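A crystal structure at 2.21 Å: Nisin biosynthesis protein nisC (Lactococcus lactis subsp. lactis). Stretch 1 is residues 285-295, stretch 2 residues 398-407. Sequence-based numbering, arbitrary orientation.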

# COMPACT_ATOMS: atom_id res chain seq x y z
N SER A 285 10.83 -0.45 6.66
CA SER A 285 11.13 0.75 7.47
C SER A 285 9.87 1.45 7.96
O SER A 285 9.89 2.10 9.00
CB SER A 285 12.02 1.75 6.72
OG SER A 285 11.32 2.45 5.68
N LEU A 286 8.77 1.33 7.21
CA LEU A 286 7.47 1.89 7.62
C LEU A 286 6.95 1.23 8.91
O LEU A 286 6.45 1.90 9.81
CB LEU A 286 6.44 1.80 6.47
CG LEU A 286 6.72 2.67 5.23
CD1 LEU A 286 5.75 2.38 4.05
CD2 LEU A 286 6.66 4.11 5.62
N LEU A 287 7.07 -0.09 9.00
CA LEU A 287 6.73 -0.79 10.24
C LEU A 287 7.45 -0.18 11.46
O LEU A 287 6.83 0.06 12.48
CB LEU A 287 7.06 -2.30 10.14
CG LEU A 287 6.90 -3.10 11.45
CD1 LEU A 287 5.42 -3.19 11.90
CD2 LEU A 287 7.49 -4.49 11.30
N TYR A 288 8.74 0.08 11.33
CA TYR A 288 9.52 0.52 12.47
C TYR A 288 9.16 1.98 12.80
O TYR A 288 9.10 2.39 13.97
CB TYR A 288 11.02 0.38 12.17
CG TYR A 288 11.59 -1.03 12.37
CD1 TYR A 288 12.25 -1.36 13.56
CD2 TYR A 288 11.47 -2.02 11.38
CE1 TYR A 288 12.78 -2.64 13.77
CE2 TYR A 288 12.01 -3.31 11.58
CZ TYR A 288 12.68 -3.60 12.78
OH TYR A 288 13.22 -4.85 13.02
N LEU A 289 8.90 2.74 11.75
CA LEU A 289 8.56 4.14 11.87
C LEU A 289 7.23 4.22 12.63
O LEU A 289 7.15 4.84 13.69
CB LEU A 289 8.44 4.76 10.46
CG LEU A 289 7.96 6.21 10.44
CD1 LEU A 289 8.96 7.06 11.27
CD2 LEU A 289 7.81 6.75 9.03
N TYR A 290 6.20 3.58 12.06
CA TYR A 290 4.86 3.60 12.61
C TYR A 290 4.77 2.93 13.98
O TYR A 290 4.12 3.46 14.88
CB TYR A 290 3.87 2.96 11.64
CG TYR A 290 3.70 3.71 10.30
CD1 TYR A 290 3.85 5.11 10.21
CD2 TYR A 290 3.36 3.02 9.15
CE1 TYR A 290 3.67 5.78 8.99
CE2 TYR A 290 3.19 3.67 7.93
CZ TYR A 290 3.34 5.05 7.86
OH TYR A 290 3.19 5.66 6.64
N GLY A 291 5.41 1.77 14.13
CA GLY A 291 5.52 1.09 15.45
C GLY A 291 6.17 1.99 16.48
O GLY A 291 5.66 2.16 17.61
N GLY A 292 7.30 2.59 16.10
CA GLY A 292 8.04 3.51 16.97
C GLY A 292 7.25 4.72 17.41
O GLY A 292 7.32 5.13 18.58
N LEU A 293 6.52 5.33 16.48
CA LEU A 293 5.66 6.47 16.82
C LEU A 293 4.44 6.01 17.63
O LEU A 293 4.10 6.66 18.61
CB LEU A 293 5.24 7.29 15.59
CG LEU A 293 6.38 7.91 14.76
CD1 LEU A 293 5.86 8.41 13.38
CD2 LEU A 293 7.14 9.01 15.50
N ALA A 294 3.82 4.89 17.23
CA ALA A 294 2.63 4.36 17.96
C ALA A 294 2.93 3.87 19.38
O ALA A 294 2.09 4.04 20.27
CB ALA A 294 1.96 3.24 17.17
N LEU A 295 4.09 3.23 19.56
CA LEU A 295 4.54 2.66 20.85
C LEU A 295 5.44 3.63 21.65
O LEU A 295 5.88 3.31 22.76
CB LEU A 295 5.27 1.31 20.61
CG LEU A 295 4.43 0.19 19.95
CD1 LEU A 295 5.26 -1.01 19.51
CD2 LEU A 295 3.30 -0.30 20.89
N ALA A 398 -3.11 4.32 -0.05
CA ALA A 398 -2.99 3.04 -0.75
C ALA A 398 -1.59 2.42 -0.58
O ALA A 398 -1.41 1.22 -0.80
CB ALA A 398 -3.29 3.23 -2.23
N LEU A 399 -0.62 3.25 -0.21
CA LEU A 399 0.78 2.83 0.01
C LEU A 399 1.13 2.76 1.48
O LEU A 399 2.28 2.55 1.82
CB LEU A 399 1.73 3.82 -0.70
CG LEU A 399 1.70 3.86 -2.23
CD1 LEU A 399 2.71 4.89 -2.78
CD2 LEU A 399 2.01 2.50 -2.81
N LEU A 400 0.13 2.95 2.34
CA LEU A 400 0.32 3.04 3.81
C LEU A 400 1.28 4.14 4.17
O LEU A 400 2.12 4.01 5.08
CB LEU A 400 0.79 1.71 4.44
CG LEU A 400 0.07 0.39 4.13
CD1 LEU A 400 0.67 -0.76 4.97
CD2 LEU A 400 -1.47 0.46 4.27
N LEU A 401 1.15 5.26 3.48
CA LEU A 401 1.92 6.46 3.80
C LEU A 401 0.92 7.39 4.44
O LEU A 401 0.03 7.92 3.77
CB LEU A 401 2.54 7.06 2.54
CG LEU A 401 3.44 6.09 1.78
CD1 LEU A 401 4.00 6.72 0.45
CD2 LEU A 401 4.59 5.51 2.68
N PHE A 402 1.05 7.53 5.76
CA PHE A 402 0.00 8.13 6.59
C PHE A 402 0.44 9.53 7.05
O PHE A 402 1.11 9.67 8.08
CB PHE A 402 -0.24 7.21 7.80
CG PHE A 402 -0.70 5.80 7.45
CD1 PHE A 402 -1.80 5.60 6.59
CD2 PHE A 402 -0.08 4.69 8.03
CE1 PHE A 402 -2.26 4.30 6.28
CE2 PHE A 402 -0.51 3.39 7.73
CZ PHE A 402 -1.64 3.19 6.87
N ASP A 403 0.07 10.54 6.24
CA ASP A 403 0.41 11.94 6.47
C ASP A 403 -0.20 12.46 7.75
O ASP A 403 0.33 13.42 8.33
CB ASP A 403 -0.07 12.85 5.33
CG ASP A 403 0.75 12.71 4.05
OD1 ASP A 403 1.73 11.89 4.01
OD2 ASP A 403 0.39 13.40 3.07
N ASP A 404 -1.28 11.82 8.20
CA ASP A 404 -2.00 12.19 9.44
C ASP A 404 -1.58 11.41 10.68
O ASP A 404 -2.22 11.53 11.73
CB ASP A 404 -3.51 12.01 9.24
CG ASP A 404 -3.90 10.55 8.98
OD1 ASP A 404 -3.07 9.75 8.46
OD2 ASP A 404 -5.07 10.18 9.26
N PHE A 405 -0.50 10.63 10.57
CA PHE A 405 -0.09 9.73 11.61
C PHE A 405 0.10 10.44 12.97
O PHE A 405 -0.08 9.84 14.02
CB PHE A 405 1.21 8.97 11.23
CG PHE A 405 1.38 7.67 11.98
CD1 PHE A 405 0.84 6.48 11.47
CD2 PHE A 405 2.05 7.62 13.20
CE1 PHE A 405 0.95 5.25 12.18
CE2 PHE A 405 2.17 6.41 13.91
CZ PHE A 405 1.60 5.23 13.39
N LEU A 406 0.48 11.72 12.92
CA LEU A 406 0.76 12.47 14.15
C LEU A 406 -0.25 13.58 14.36
O LEU A 406 -0.01 14.48 15.14
CB LEU A 406 2.20 13.01 14.16
CG LEU A 406 3.30 11.95 14.15
CD1 LEU A 406 4.66 12.55 13.66
CD2 LEU A 406 3.44 11.25 15.51
N LYS A 407 -1.37 13.51 13.63
CA LYS A 407 -2.45 14.48 13.83
C LYS A 407 -3.40 14.04 14.92
O LYS A 407 -4.24 14.82 15.39
CB LYS A 407 -3.21 14.73 12.52
CG LYS A 407 -2.37 15.34 11.40
CD LYS A 407 -1.61 16.57 11.85
CE LYS A 407 -0.74 17.08 10.73
NZ LYS A 407 -0.08 18.33 11.12

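A tyrosine can anchor a loop to a helix by serving the backbone with its hydroxyl and the side chains with its ring, and Tyr290 of NisC illustrates the principle well. Its hydroxyl donates a short hydrogen bond to the loop, OH of Tyr290 lying 2.5 Å from O of Leu400, and accepts another from the backbone two residues on, with N of Phe402 3.0 Å from the same Tyr290 OH. One oxygen thus satisfies a carbonyl and an amide that the irregular loop presents to the helix. Both bonds are buried, where unpaired polar groups would be costly.

The tyrosine ring carries the contact into apolar packing. With chi1 near -64° (m), it reaches from the helix to two phenylalanines, both on the same side of its ring plane. Phe402 lies over one face, its CD2 3.4 Å from Tyr290 CE2, but the planes meet obliquely at 39°. Phe405 forms an offset stack with Tyr290, the planes inclined by only 17° and the centroids of the two rings 4.6 Å apart. A type I turn from Phe402 to Phe405, closed by a hydrogen bond from Phe405 N to Phe402 O (3.1 Å), brings both aromatic side chains back toward the helix.

Aliphatic side chains extend the contact beyond the aromatic cluster. Leu286, one helical turn before Tyr290, places CD1 3.6 Å from CD2 of Leu401, whose CA-to-CB bond points away although its end comes nearer. Leu293 sets CB 3.6 Å from Phe405 CE2, and its CD1 meets CD2 of the exposed Leu406 more loosely, at 4.3 Å. The spacing of Leu286, Tyr290 and Leu293 keeps all three on the helix side toward the loop. Together the stretches bury 420 Å², with Tyr290 and Phe405 contributing most.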